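Local coordinates for protein acetylglutamate kinase (Streptococcus mutans, PDB 3L86) that probably catalyses the ATP-dependent phosphorylation of N-acetyl-L-glutamate, the second step of the route from glutamate to N-acetylornithine in arginine biosynthesis, at residues A[40-45]-A[191-196]; A[196-201]-A[253-258]; A[118-123]-A[129-134]; A[53-58]-A[268-273]. All coordinates share one frame; numbering follows the deposited sequence.

Overall arrangement
All four contacts lie on or beside the central mixed sheet. Contact 1, at the centre of the chain, joins strand 38-43 to the start of helix 193-203. Contact 2 continues along the same helix, sharing Leu196, and pairs it with helix 246-258, about 10 Å from contact 1 between centres. Contact 3, nested in the loop that contact 1 closes, sets helix 101-125 against strand 130-132. Contact 4 brings helix 53-64 to the 268-273 loop, its centre about 17 Å from that of contact 1; it touches contacts 1 and 3, crosses contact 1 along the chain and encloses contacts 2 and 3. Helices cover the sheet; the ligands sit at the C-terminal end of strand 38-43 and the N-terminus of helix 193-203.

Contact 1: A[40-45]-A[191-196]; sequences VIKIGG and INADYL. With NLG (N-acetyl-L-glutamate), chain C; ADP (adenosine-5'-diphosphate), chain B.
Lys42 reaches from strand 38-43 toward the first turn of helix 193-203, and its bent chain passes Ala193 before ending near Asp194. The aliphatic part comes first: CD of Lys42 lies 4.1 Å from CB of Ala193. Beyond it the side chains of Lys42 and Asp194 cross at a slant, and NZ of Lys42 forms a weak salt bridge of 3.4 Å with OD1 of Asp194. CG of Asp194 stands beside its own backbone N (chi1 -55°), which swings the carboxylate toward the lysine. The same OD1 has its stronger partner in Lys249, so one carboxylate oxygen is shared by two lysines whose amines lie close together, and probably offsets their like charges. NZ of Lys42 also comes within 3.7 Å of O1B of ADP.

The helix start is turned to the other ligand. Asn192 is the N-cap, its OD1 accepting from N of Tyr195 at 3.2 Å, while N of Ala193 donates to OE1 of N-acetyl-L-glutamate at 3.0 Å with an N-H...O angle of 160°. On the strand side, N of Gly45 makes a weak bond of 3.3 Å to O3B of ADP. Lys42 and Lys249 are both predicted transition-state stabilisers; with Asp194 paired to both and the two ligands on hand, this is the phosphoryl-transfer site of the amino acid kinase fold.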
loop_
_atom_site.group_PDB
_atom_site.type_symbol
_atom_site.label_atom_id
_atom_site.label_comp_id
_atom_site.label_asym_id
_atom_site.label_seq_id
_atom_site.Cartn_x
_atom_site.Cartn_y
_atom_site.Cartn_z
ATOM N N VAL A 40 4.088 -6.449 7.126
ATOM C CA VAL A 40 3.687 -5.909 5.818
ATOM C C VAL A 40 4.229 -4.463 5.671
ATOM O O VAL A 40 4.029 -3.632 6.565
ATOM C CB VAL A 40 2.140 -5.975 5.629
ATOM C CG1 VAL A 40 1.667 -5.283 4.292
ATOM C CG2 VAL A 40 1.676 -7.501 5.690
ATOM N N ILE A 41 4.969 -4.211 4.588
ATOM C CA ILE A 41 5.478 -2.860 4.235
ATOM C C ILE A 41 4.777 -2.325 2.981
ATOM O O ILE A 41 4.945 -2.873 1.888
ATOM C CB ILE A 41 6.977 -2.895 3.993
ATOM C CG1 ILE A 41 7.663 -3.421 5.278
ATOM C CG2 ILE A 41 7.563 -1.483 3.593
ATOM C CD1 ILE A 41 8.809 -4.369 5.044
ATOM N N LYS A 42 4.027 -1.231 3.134
ATOM C CA LYS A 42 3.401 -0.557 1.991
ATOM C C LYS A 42 4.262 0.666 1.604
ATOM O O LYS A 42 4.648 1.483 2.449
ATOM C CB LYS A 42 1.986 -0.140 2.411
ATOM C CG LYS A 42 1.016 0.343 1.306
ATOM C CD LYS A 42 1.471 1.589 0.553
ATOM C CE LYS A 42 1.315 2.913 1.288
ATOM N NZ LYS A 42 0.955 3.923 0.156
ATOM N N ILE A 43 4.600 0.786 0.335
ATOM C CA ILE A 43 5.541 1.838 -0.131
ATOM C C ILE A 43 4.782 2.776 -1.101
ATOM O O ILE A 43 4.250 2.293 -2.149
ATOM C CB ILE A 43 6.859 1.193 -0.796
ATOM C CG1 ILE A 43 7.569 0.253 0.157
ATOM C CG2 ILE A 43 7.922 2.280 -1.211
ATOM C CD1 ILE A 43 8.474 -0.799 -0.521
ATOM N N GLY A 44 4.716 4.096 -0.771
ATOM C CA GLY A 44 4.034 5.134 -1.642
ATOM C C GLY A 44 4.728 5.526 -2.954
ATOM O O GLY A 44 5.804 5.053 -3.245
ATOM N N GLY A 45 4.111 6.376 -3.773
ATOM C CA GLY A 45 4.697 6.733 -5.096
ATOM C C GLY A 45 6.092 7.368 -5.018
ATOM O O GLY A 45 7.097 6.790 -5.486
ATOM N N ILE A 191 -7.092 -0.219 -7.238
ATOM C CA ILE A 191 -7.353 -0.251 -5.766
ATOM C C ILE A 191 -6.463 0.772 -5.055
ATOM O O ILE A 191 -5.276 0.771 -5.302
ATOM C CB ILE A 191 -6.987 -1.596 -5.111
ATOM C CG1 ILE A 191 -7.425 -2.788 -5.961
ATOM C CG2 ILE A 191 -7.542 -1.649 -3.581
ATOM C CD1 ILE A 191 -8.894 -3.081 -6.027
ATOM N N ASN A 192 -7.011 1.699 -4.266
ATOM C CA ASN A 192 -6.154 2.622 -3.456
ATOM C C ASN A 192 -5.102 1.755 -2.685
ATOM O O ASN A 192 -5.492 0.732 -2.107
ATOM C CB ASN A 192 -7.017 3.384 -2.435
ATOM C CG ASN A 192 -6.179 4.105 -1.387
ATOM O OD1 ASN A 192 -6.028 3.633 -0.254
ATOM N ND2 ASN A 192 -5.627 5.243 -1.753
ATOM N N ALA A 193 -3.811 2.127 -2.678
ATOM C CA ALA A 193 -2.778 1.191 -2.117
ATOM C C ALA A 193 -2.929 0.945 -0.638
ATOM O O ALA A 193 -2.582 -0.133 -0.168
ATOM C CB ALA A 193 -1.295 1.617 -2.444
ATOM N N ASP A 194 -3.397 1.950 0.107
ATOM C CA ASP A 194 -3.673 1.817 1.555
ATOM C C ASP A 194 -4.766 0.776 1.869
ATOM O O ASP A 194 -4.660 0.034 2.845
ATOM C CB ASP A 194 -4.068 3.189 2.176
ATOM C CG ASP A 194 -2.989 4.300 1.893
ATOM O OD1 ASP A 194 -1.798 4.079 2.181
ATOM O OD2 ASP A 194 -3.328 5.363 1.327
ATOM N N TYR A 195 -5.813 0.753 1.059
ATOM C CA TYR A 195 -6.878 -0.236 1.188
ATOM C C TYR A 195 -6.294 -1.653 0.990
ATOM O O TYR A 195 -6.639 -2.618 1.724
ATOM C CB TYR A 195 -7.944 0.025 0.081
ATOM C CG TYR A 195 -8.905 1.244 0.274
ATOM C CD1 TYR A 195 -8.612 2.305 1.145
ATOM C CD2 TYR A 195 -10.134 1.295 -0.434
ATOM C CE1 TYR A 195 -9.541 3.423 1.300
ATOM C CE2 TYR A 195 -11.048 2.375 -0.303
ATOM C CZ TYR A 195 -10.743 3.430 0.550
ATOM O OH TYR A 195 -11.675 4.454 0.663
ATOM N N LEU A 196 -5.491 -1.819 -0.057
ATOM C CA LEU A 196 -4.871 -3.143 -0.302
ATOM C C LEU A 196 -3.952 -3.608 0.871
ATOM O O LEU A 196 -3.977 -4.788 1.257
ATOM C CB LEU A 196 -4.072 -3.188 -1.614
ATOM C CG LEU A 196 -3.439 -4.599 -1.896
ATOM C CD1 LEU A 196 -4.526 -5.732 -1.800
ATOM C CD2 LEU A 196 -2.758 -4.699 -3.255
HETATM C CA NLG C . -5.126 4.669 -6.468
HETATM C C NLG C . -6.534 4.837 -6.379
HETATM O OXT NLG C . -7.116 5.911 -6.197
HETATM O O NLG C . -7.454 4.107 -6.331
HETATM C CB NLG C . -3.992 3.655 -6.701
HETATM C CG NLG C . -2.471 4.052 -6.494
HETATM C CD NLG C . -1.865 4.577 -5.124
HETATM O OE1 NLG C . -2.524 4.415 -4.138
HETATM O OE2 NLG C . -0.780 5.171 -5.013
HETATM C C7 NLG C . -4.236 6.432 -7.737
HETATM C C8 NLG C . -3.473 7.365 -7.664
HETATM O O7 NLG C . -4.862 6.062 -8.700
HETATM N N2 NLG C . -4.479 5.703 -6.716
HETATM P PB ADP B . 1.379 8.246 -0.820
HETATM O O1B ADP B . 0.136 7.431 -0.611
HETATM O O2B ADP B . 2.548 7.902 0.114
HETATM O O3B ADP B . 1.814 8.211 -2.243
HETATM P PA ADP B . -0.382 10.642 -0.600
HETATM O O1A ADP B . -0.157 12.002 -1.248
HETATM O O2A ADP B . -1.494 9.799 -1.156
HETATM O O3A ADP B . 1.041 9.806 -0.515
HETATM O "O5'" ADP B . -0.642 10.986 0.957
HETATM C "C5'" ADP B . 0.374 11.714 1.692
HETATM C "C4'" ADP B . 0.009 13.228 1.688
HETATM O "O4'" ADP B . -1.158 13.554 2.471
HETATM C "C3'" ADP B . 1.104 14.143 2.258
HETATM O "O3'" ADP B . 2.085 14.341 1.245
HETATM C "C2'" ADP B . 0.361 15.446 2.523
HETATM O "O2'" ADP B . 0.437 16.208 1.324
HETATM C "C1'" ADP B . -1.100 15.015 2.636
HETATM N N9 ADP B . -1.655 15.355 3.973
HETATM C C8 ADP B . -2.898 15.888 4.152
HETATM N N7 ADP B . -3.138 16.050 5.481
HETATM C C5 ADP B . -2.025 15.645 6.142
HETATM C C6 ADP B . -1.587 15.588 7.533
HETATM N N6 ADP B . -2.432 15.934 8.541
HETATM N N1 ADP B . -0.356 15.079 7.816
HETATM C C2 ADP B . 0.476 14.694 6.862
HETATM N N3 ADP B . 0.152 14.725 5.569
HETATM C C4 ADP B . -1.059 15.198 5.147
#

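Contact 2: A[196-201]-A[253-258]; sequences LATAVA and AAKTVA
With CG2 opposite the backbone N and OG1 beside it (chi1 -52°), Thr198 sends its methyl across to helix 246-258. Thr256 has nearly the same torsion (-60°), with OG1 beside its backbone N and turned to that methyl. CG2 of Thr198 approaches OG1 of Thr256 to 3.2 Å, a close methyl-to-oxygen packing contact in which the two side chains meet at a slant. The hydroxyls look back to the backbone: OG1 of Thr256 bonds to the carbonyl of Ser252, and OG1 of Thr198 to that of Asp194, with a second, weak bond to Ser252 that bridges the helices.

Lys255 runs out extended, its stem crossing Thr198 at about a right angle, and its CG lies 3.6 Å from CG2 of Thr198. Farther along, CB of Ala201 meets CG2 of Thr256 at 4.1 Å. The two segments run almost parallel, 9° apart, with axes 9.3 Å from each other. Both helices rest on the sheet: Ala197 and Thr256 touch Leu209 of strand 208-212, Ala253 and Thr256 touch Val264 of strand 263-267, and Val200 packs on strand 68-73, while Ala199 faces strand 155-160.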
loop_
_atom_site.group_PDB
_atom_site.type_symbol
_atom_site.label_atom_id
_atom_site.label_comp_id
_atom_site.label_asym_id
_atom_site.label_seq_id
_atom_site.Cartn_x
_atom_site.Cartn_y
_atom_site.Cartn_z
ATOM N N LEU A 196 -5.491 -1.819 -0.057
ATOM C CA LEU A 196 -4.871 -3.143 -0.302
ATOM C C LEU A 196 -3.952 -3.608 0.871
ATOM O O LEU A 196 -3.977 -4.788 1.257
ATOM C CB LEU A 196 -4.072 -3.188 -1.614
ATOM C CG LEU A 196 -3.439 -4.599 -1.896
ATOM C CD1 LEU A 196 -4.526 -5.732 -1.800
ATOM C CD2 LEU A 196 -2.758 -4.699 -3.255
ATOM N N ALA A 197 -3.107 -2.701 1.373
ATOM C CA ALA A 197 -2.278 -2.940 2.545
ATOM C C ALA A 197 -3.064 -3.422 3.777
ATOM O O ALA A 197 -2.594 -4.351 4.446
ATOM C CB ALA A 197 -1.518 -1.627 2.903
ATOM N N THR A 198 -4.202 -2.763 4.112
ATOM C CA THR A 198 -5.096 -3.237 5.241
ATOM C C THR A 198 -5.558 -4.694 5.028
ATOM O O THR A 198 -5.502 -5.512 5.923
ATOM C CB THR A 198 -6.449 -2.392 5.430
ATOM O OG1 THR A 198 -6.165 -0.994 5.522
ATOM C CG2 THR A 198 -7.154 -2.808 6.710
ATOM N N ALA A 199 -6.043 -5.000 3.842
ATOM C CA ALA A 199 -6.557 -6.336 3.550
ATOM C C ALA A 199 -5.477 -7.423 3.671
ATOM O O ALA A 199 -5.685 -8.516 4.252
ATOM C CB ALA A 199 -7.162 -6.315 2.124
ATOM N N VAL A 200 -4.292 -7.103 3.148
ATOM C CA VAL A 200 -3.181 -8.017 3.213
ATOM C C VAL A 200 -2.712 -8.238 4.654
ATOM O O VAL A 200 -2.553 -9.432 5.092
ATOM C CB VAL A 200 -2.013 -7.509 2.350
ATOM C CG1 VAL A 200 -0.790 -8.395 2.526
ATOM C CG2 VAL A 200 -2.484 -7.393 0.829
ATOM N N ALA A 201 -2.494 -7.135 5.397
ATOM C CA ALA A 201 -2.049 -7.226 6.832
ATOM C C ALA A 201 -3.056 -8.033 7.701
ATOM O O ALA A 201 -2.680 -8.877 8.565
ATOM C CB ALA A 201 -1.854 -5.770 7.414
ATOM N N ALA A 253 -5.015 2.604 8.535
ATOM C CA ALA A 253 -4.333 2.368 9.813
ATOM C C ALA A 253 -5.326 1.964 10.938
ATOM O O ALA A 253 -5.083 1.003 11.682
ATOM C CB ALA A 253 -3.509 3.621 10.255
ATOM N N ALA A 254 -6.439 2.702 11.055
ATOM C CA ALA A 254 -7.425 2.432 12.102
ATOM C C ALA A 254 -8.141 1.080 11.957
ATOM O O ALA A 254 -8.359 0.390 12.953
ATOM C CB ALA A 254 -8.475 3.583 12.159
ATOM N N LYS A 255 -8.507 0.720 10.732
ATOM C CA LYS A 255 -9.185 -0.549 10.376
ATOM C C LYS A 255 -8.275 -1.777 10.660
ATOM O O LYS A 255 -8.750 -2.834 11.129
ATOM C CB LYS A 255 -9.614 -0.445 8.914
ATOM C CG LYS A 255 -10.173 -1.680 8.247
ATOM C CD LYS A 255 -11.114 -1.288 7.116
ATOM C CE LYS A 255 -11.206 -2.397 6.062
ATOM N NZ LYS A 255 -12.502 -2.335 5.252
ATOM N N THR A 256 -6.959 -1.598 10.444
ATOM C CA THR A 256 -5.901 -2.612 10.697
ATOM C C THR A 256 -5.723 -2.963 12.180
ATOM O O THR A 256 -5.789 -4.155 12.539
ATOM C CB THR A 256 -4.520 -2.143 10.030
ATOM O OG1 THR A 256 -4.756 -2.002 8.636
ATOM C CG2 THR A 256 -3.324 -3.141 10.202
ATOM N N VAL A 257 -5.524 -1.951 13.047
ATOM C CA VAL A 257 -5.413 -2.197 14.481
ATOM C C VAL A 257 -6.739 -2.685 15.127
ATOM O O VAL A 257 -6.736 -3.471 16.088
ATOM C CB VAL A 257 -4.803 -0.963 15.263
ATOM C CG1 VAL A 257 -3.407 -0.587 14.690
ATOM C CG2 VAL A 257 -5.768 0.234 15.257
ATOM N N ALA A 258 -7.848 -2.193 14.612
ATOM C CA ALA A 258 -9.177 -2.620 15.039
ATOM C C ALA A 258 -9.414 -4.126 14.782
ATOM O O ALA A 258 -10.234 -4.754 15.454
ATOM C CB ALA A 258 -10.283 -1.745 14.362
#

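Contact 3: A[118-123]-A[129-134]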
loop_
_atom_site.group_PDB
_atom_site.type_symbol
_atom_site.label_atom_id
_atom_site.label_comp_id
_atom_site.label_asym_id
_atom_site.label_seq_id
_atom_site.Cartn_x
_atom_site.Cartn_y
_atom_site.Cartn_z
ATOM N N ASN A 118 11.214 -1.099 -11.021
ATOM C CA ASN A 118 12.287 -0.405 -10.264
ATOM C C ASN A 118 12.492 -0.901 -8.787
ATOM O O ASN A 118 13.640 -1.070 -8.325
ATOM C CB ASN A 118 12.029 1.126 -10.257
ATOM C CG ASN A 118 13.139 1.920 -9.512
ATOM O OD1 ASN A 118 14.271 1.980 -9.982
ATOM N ND2 ASN A 118 12.796 2.564 -8.375
ATOM N N LEU A 119 11.385 -1.103 -8.047
ATOM C CA LEU A 119 11.418 -1.687 -6.703
ATOM C C LEU A 119 12.135 -3.021 -6.710
ATOM O O LEU A 119 13.050 -3.215 -5.920
ATOM C CB LEU A 119 10.020 -2.020 -6.171
ATOM C CG LEU A 119 9.308 -1.048 -5.276
ATOM C CD1 LEU A 119 9.132 0.171 -6.138
ATOM C CD2 LEU A 119 7.942 -1.577 -4.776
ATOM N N GLN A 120 11.690 -3.948 -7.570
ATOM C CA GLN A 120 12.339 -5.240 -7.669
ATOM C C GLN A 120 13.833 -5.155 -8.025
ATOM O O GLN A 120 14.656 -5.871 -7.420
ATOM C CB GLN A 120 11.565 -6.151 -8.633
ATOM C CG GLN A 120 12.305 -7.439 -8.999
ATOM C CD GLN A 120 11.636 -8.249 -10.118
ATOM O OE1 GLN A 120 10.638 -8.911 -9.914
ATOM N NE2 GLN A 120 12.247 -8.238 -11.296
ATOM N N GLU A 121 14.205 -4.264 -8.964
ATOM C CA GLU A 121 15.622 -4.124 -9.351
ATOM C C GLU A 121 16.492 -3.539 -8.179
ATOM O O GLU A 121 17.565 -4.056 -7.900
ATOM C CB GLU A 121 15.800 -3.319 -10.666
ATOM C CG GLU A 121 15.036 -3.910 -11.879
ATOM C CD GLU A 121 14.903 -2.961 -13.094
ATOM O OE1 GLU A 121 14.859 -1.703 -12.962
ATOM O OE2 GLU A 121 14.779 -3.492 -14.226
ATOM N N LYS A 122 16.057 -2.475 -7.513
ATOM C CA LYS A 122 16.837 -1.924 -6.369
ATOM C C LYS A 122 17.049 -2.948 -5.242
ATOM O O LYS A 122 18.175 -3.042 -4.649
ATOM C CB LYS A 122 16.186 -0.657 -5.786
ATOM C CG LYS A 122 16.139 0.570 -6.698
ATOM C CD LYS A 122 17.508 1.237 -6.731
ATOM C CE LYS A 122 17.463 2.547 -7.497
ATOM N NZ LYS A 122 17.742 2.368 -8.929
ATOM N N LEU A 123 15.988 -3.704 -4.905
ATOM C CA LEU A 123 16.073 -4.764 -3.879
ATOM C C LEU A 123 17.010 -5.927 -4.295
ATOM O O LEU A 123 17.903 -6.367 -3.501
ATOM C CB LEU A 123 14.668 -5.301 -3.531
ATOM C CG LEU A 123 13.741 -4.367 -2.718
ATOM C CD1 LEU A 123 12.229 -4.778 -2.740
ATOM C CD2 LEU A 123 14.239 -4.311 -1.269
ATOM N N SER A 129 16.151 -11.313 -1.843
ATOM C CA SER A 129 15.412 -12.230 -2.674
ATOM C C SER A 129 13.917 -11.884 -2.688
ATOM O O SER A 129 13.289 -11.858 -1.638
ATOM C CB SER A 129 15.660 -13.686 -2.213
ATOM O OG SER A 129 14.542 -14.491 -2.576
ATOM N N CYS A 130 13.377 -11.584 -3.878
ATOM C CA CYS A 130 12.018 -11.027 -4.050
ATOM C C CYS A 130 11.527 -11.255 -5.501
ATOM O O CYS A 130 12.337 -11.574 -6.382
ATOM C CB CYS A 130 11.998 -9.490 -3.783
ATOM S SG CYS A 130 13.101 -8.467 -4.836
ATOM N N GLN A 131 10.226 -11.035 -5.745
ATOM C CA GLN A 131 9.627 -11.276 -7.074
ATOM C C GLN A 131 8.389 -10.400 -7.266
ATOM O O GLN A 131 7.523 -10.434 -6.449
ATOM C CB GLN A 131 9.211 -12.781 -7.209
ATOM C CG GLN A 131 8.502 -13.109 -8.537
ATOM C CD GLN A 131 9.380 -12.823 -9.738
ATOM O OE1 GLN A 131 10.470 -13.395 -9.862
ATOM N NE2 GLN A 131 8.916 -11.948 -10.647
ATOM N N GLN A 132 8.315 -9.623 -8.338
ATOM C CA GLN A 132 7.061 -8.906 -8.706
ATOM C C GLN A 132 5.987 -9.898 -9.170
ATOM O O GLN A 132 6.276 -10.713 -10.082
ATOM C CB GLN A 132 7.373 -7.904 -9.828
ATOM C CG GLN A 132 6.192 -7.172 -10.423
ATOM C CD GLN A 132 6.652 -6.126 -11.473
ATOM O OE1 GLN A 132 7.482 -6.408 -12.348
ATOM N NE2 GLN A 132 6.132 -4.932 -11.369
ATOM N N LEU A 133 4.783 -9.888 -8.561
ATOM C CA LEU A 133 3.639 -10.598 -9.174
ATOM C C LEU A 133 3.062 -9.884 -10.402
ATOM O O LEU A 133 2.880 -8.666 -10.365
ATOM C CB LEU A 133 2.511 -10.872 -8.152
ATOM C CG LEU A 133 2.790 -12.075 -7.211
ATOM C CD1 LEU A 133 4.068 -11.909 -6.456
ATOM C CD2 LEU A 133 1.618 -12.316 -6.221
ATOM N N LYS A 134 2.800 -10.625 -11.506
ATOM C CA LYS A 134 2.115 -10.012 -12.669
ATOM C C LYS A 134 0.865 -10.844 -12.974
ATOM O O LYS A 134 -0.240 -10.506 -12.505
ATOM C CB LYS A 134 3.039 -9.866 -13.902
ATOM C CG LYS A 134 4.139 -8.781 -13.778
ATOM C CD LYS A 134 4.588 -8.320 -15.193
ATOM C CE LYS A 134 6.079 -8.215 -15.346
ATOM N NZ LYS A 134 6.709 -6.813 -15.241
#
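The polar link across this contact joins the side chain of Gln120 to the backbone of Gln132. OE1 of Gln120 accepts from N of Gln132 at 2.9 Å, a nearly straight bond (N-H...O 167°) whose donor lies in the carbonyl plane. An extended chain, with CG opposite the backbone N (chi1 170°), carries the amide from the helix to the strand. The two glutamine side chains cross at about a right angle, their amide planes 69° apart, and CB of Gln132 sits 3.4 Å from the same OE1.

Further polar groups steady the strand. NE2 of Gln131 gives a straight bond of 3.0 Å to O of Gln132, in the plane of its own amide, and OE1 of Gln132 accepts from NZ of Lys134 at 3.0 Å, with the amine well above the carbonyl plane. NE2 of Gln132 turns back to the carbonyl of Leu112, a second tie to helix 101-125.

Apolar packing falls to Cys130, whose SG lies 3.8 Å from CB of Leu123. Both side chains also touch Ile176 of strand 174-182. The helix is followed by an antiparallel-running strand that joins strand 174-182 in parallel, part of the three-layer alpha/beta/alpha sandwich of the amino acid kinase fold.

Contact 4: A[53-58]-A[268-273]; sequences GDFLSQ and DNLLTG
Leu270 lays its branched end against the ring of Phe55, the two side chains crossing at about a right angle. CD1 of Leu270 is 3.6 Å from CD1 of Phe55, and its other methyl, CD2, lies 3.9 Å from CE1 of the ring. Phe55 holds CG opposite its backbone N (chi1 173°), which swings the ring from the helix toward the loop. The same CD1 of Leu270 also meets the stem of Gln58, one turn on, at 3.8 Å from its CG. The Gln58 chain then bends at chi2, 59°, and brings NE2 to 4.0 Å from CD2 of Leu271, a looser contact at the surface.

In the fold this joins helix 53-64 to the loop between strands 263-267 and 274-277, over one face of the central sheet: Phe55 also touches Ile43 and Met212, and Leu270 touches Ile41 and Ile210.

The loop is shaped by Asn269. Its OD1 accepts from N of Leu271 at 2.8 Å, an Asx turn, and from N of Thr272 at 2.9 Å. Both donors come from the same face of the amide, that of Leu271 well above the carbonyl plane. ND2 of Asn269 donates to OD1 of Asp268 at 3.0 Å and to OG1 of Thr272; the amide is held through both its oxygen and its nitrogen, which would fix its rotation. OD2 of Asp268 forms a salt bridge with Lys216.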
loop_
_atom_site.group_PDB
_atom_site.type_symbol
_atom_site.label_atom_id
_atom_site.label_comp_id
_atom_site.label_asym_id
_atom_site.label_seq_id
_atom_site.Cartn_x
_atom_site.Cartn_y
_atom_site.Cartn_z
ATOM N N GLY A 53 19.986 3.694 1.687
ATOM C CA GLY A 53 20.859 2.602 2.193
ATOM C C GLY A 53 20.328 2.010 3.481
ATOM O O GLY A 53 20.336 0.796 3.654
ATOM N N ASP A 54 19.849 2.835 4.410
ATOM C CA ASP A 54 19.275 2.271 5.647
ATOM C C ASP A 54 18.119 1.311 5.323
ATOM O O ASP A 54 17.982 0.238 5.942
ATOM C CB ASP A 54 18.703 3.366 6.584
ATOM C CG ASP A 54 19.766 4.187 7.278
ATOM O OD1 ASP A 54 20.963 3.765 7.315
ATOM O OD2 ASP A 54 19.382 5.271 7.792
ATOM N N PHE A 55 17.243 1.734 4.402
ATOM C CA PHE A 55 16.022 0.951 4.035
ATOM C C PHE A 55 16.424 -0.391 3.487
ATOM O O PHE A 55 16.004 -1.420 3.987
ATOM C CB PHE A 55 15.129 1.711 2.996
ATOM C CG PHE A 55 13.970 0.894 2.459
ATOM C CD1 PHE A 55 12.706 0.970 3.038
ATOM C CD2 PHE A 55 14.145 0.060 1.365
ATOM C CE1 PHE A 55 11.634 0.238 2.543
ATOM C CE2 PHE A 55 13.077 -0.714 0.889
ATOM C CZ PHE A 55 11.836 -0.629 1.485
ATOM N N LEU A 56 17.226 -0.370 2.418
ATOM C CA LEU A 56 17.692 -1.603 1.790
ATOM C C LEU A 56 18.418 -2.598 2.770
ATOM O O LEU A 56 18.167 -3.805 2.735
ATOM C CB LEU A 56 18.640 -1.228 0.615
ATOM C CG LEU A 56 17.998 -0.404 -0.529
ATOM C CD1 LEU A 56 19.068 0.124 -1.570
ATOM C CD2 LEU A 56 16.871 -1.228 -1.219
ATOM N N SER A 57 19.351 -2.119 3.593
ATOM C CA SER A 57 19.959 -3.007 4.654
ATOM C C SER A 57 18.974 -3.566 5.685
ATOM O O SER A 57 19.061 -4.740 6.115
ATOM C CB SER A 57 21.061 -2.262 5.424
ATOM O OG SER A 57 22.101 -1.866 4.528
ATOM N N GLN A 58 18.034 -2.732 6.119
ATOM C CA GLN A 58 17.046 -3.165 7.115
ATOM C C GLN A 58 16.185 -4.288 6.555
ATOM O O GLN A 58 15.951 -5.298 7.219
ATOM C CB GLN A 58 16.191 -1.965 7.659
ATOM C CG GLN A 58 15.156 -2.367 8.762
ATOM C CD GLN A 58 15.833 -3.004 10.005
ATOM O OE1 GLN A 58 15.923 -4.226 10.150
ATOM N NE2 GLN A 58 16.364 -2.171 10.845
ATOM N N ASP A 268 8.286 8.453 6.946
ATOM C CA ASP A 268 9.065 8.389 5.713
ATOM C C ASP A 268 10.156 7.300 5.756
ATOM O O ASP A 268 11.046 7.278 4.902
ATOM C CB ASP A 268 9.652 9.773 5.337
ATOM C CG ASP A 268 10.885 10.198 6.185
ATOM O OD1 ASP A 268 11.256 9.478 7.119
ATOM O OD2 ASP A 268 11.508 11.280 5.895
ATOM N N ASN A 269 10.102 6.431 6.757
ATOM C CA ASN A 269 11.134 5.371 6.927
ATOM C C ASN A 269 10.539 4.146 7.637
ATOM O O ASN A 269 9.368 4.154 8.017
ATOM C CB ASN A 269 12.396 5.873 7.683
ATOM C CG ASN A 269 12.122 6.262 9.161
ATOM O OD1 ASN A 269 12.329 5.461 10.100
ATOM N ND2 ASN A 269 11.690 7.527 9.371
ATOM N N LEU A 270 11.349 3.132 7.881
ATOM C CA LEU A 270 10.836 1.880 8.498
ATOM C C LEU A 270 10.713 1.876 10.017
ATOM O O LEU A 270 10.133 0.911 10.567
ATOM C CB LEU A 270 11.758 0.688 8.097
ATOM C CG LEU A 270 11.756 0.321 6.610
ATOM C CD1 LEU A 270 12.924 -0.641 6.219
ATOM C CD2 LEU A 270 10.371 -0.236 6.193
ATOM N N LEU A 271 11.272 2.889 10.708
ATOM C CA LEU A 271 11.437 2.797 12.193
ATOM C C LEU A 271 10.761 3.919 13.037
ATOM O O LEU A 271 10.203 3.633 14.118
ATOM C CB LEU A 271 12.933 2.683 12.587
ATOM C CG LEU A 271 13.859 1.622 11.953
ATOM C CD1 LEU A 271 15.367 1.902 12.344
ATOM C CD2 LEU A 271 13.444 0.143 12.229
ATOM N N THR A 272 10.762 5.164 12.542
ATOM C CA THR A 272 10.222 6.343 13.299
ATOM C C THR A 272 9.105 7.114 12.550
ATOM O O THR A 272 9.032 7.063 11.298
ATOM C CB THR A 272 11.368 7.315 13.685
ATOM O OG1 THR A 272 11.905 7.941 12.510
ATOM C CG2 THR A 272 12.486 6.550 14.447
ATOM N N GLY A 273 8.237 7.816 13.292
ATOM C CA GLY A 273 7.049 8.485 12.698
ATOM C C GLY A 273 5.843 8.524 13.648
ATOM O O GLY A 273 5.991 8.713 14.870
#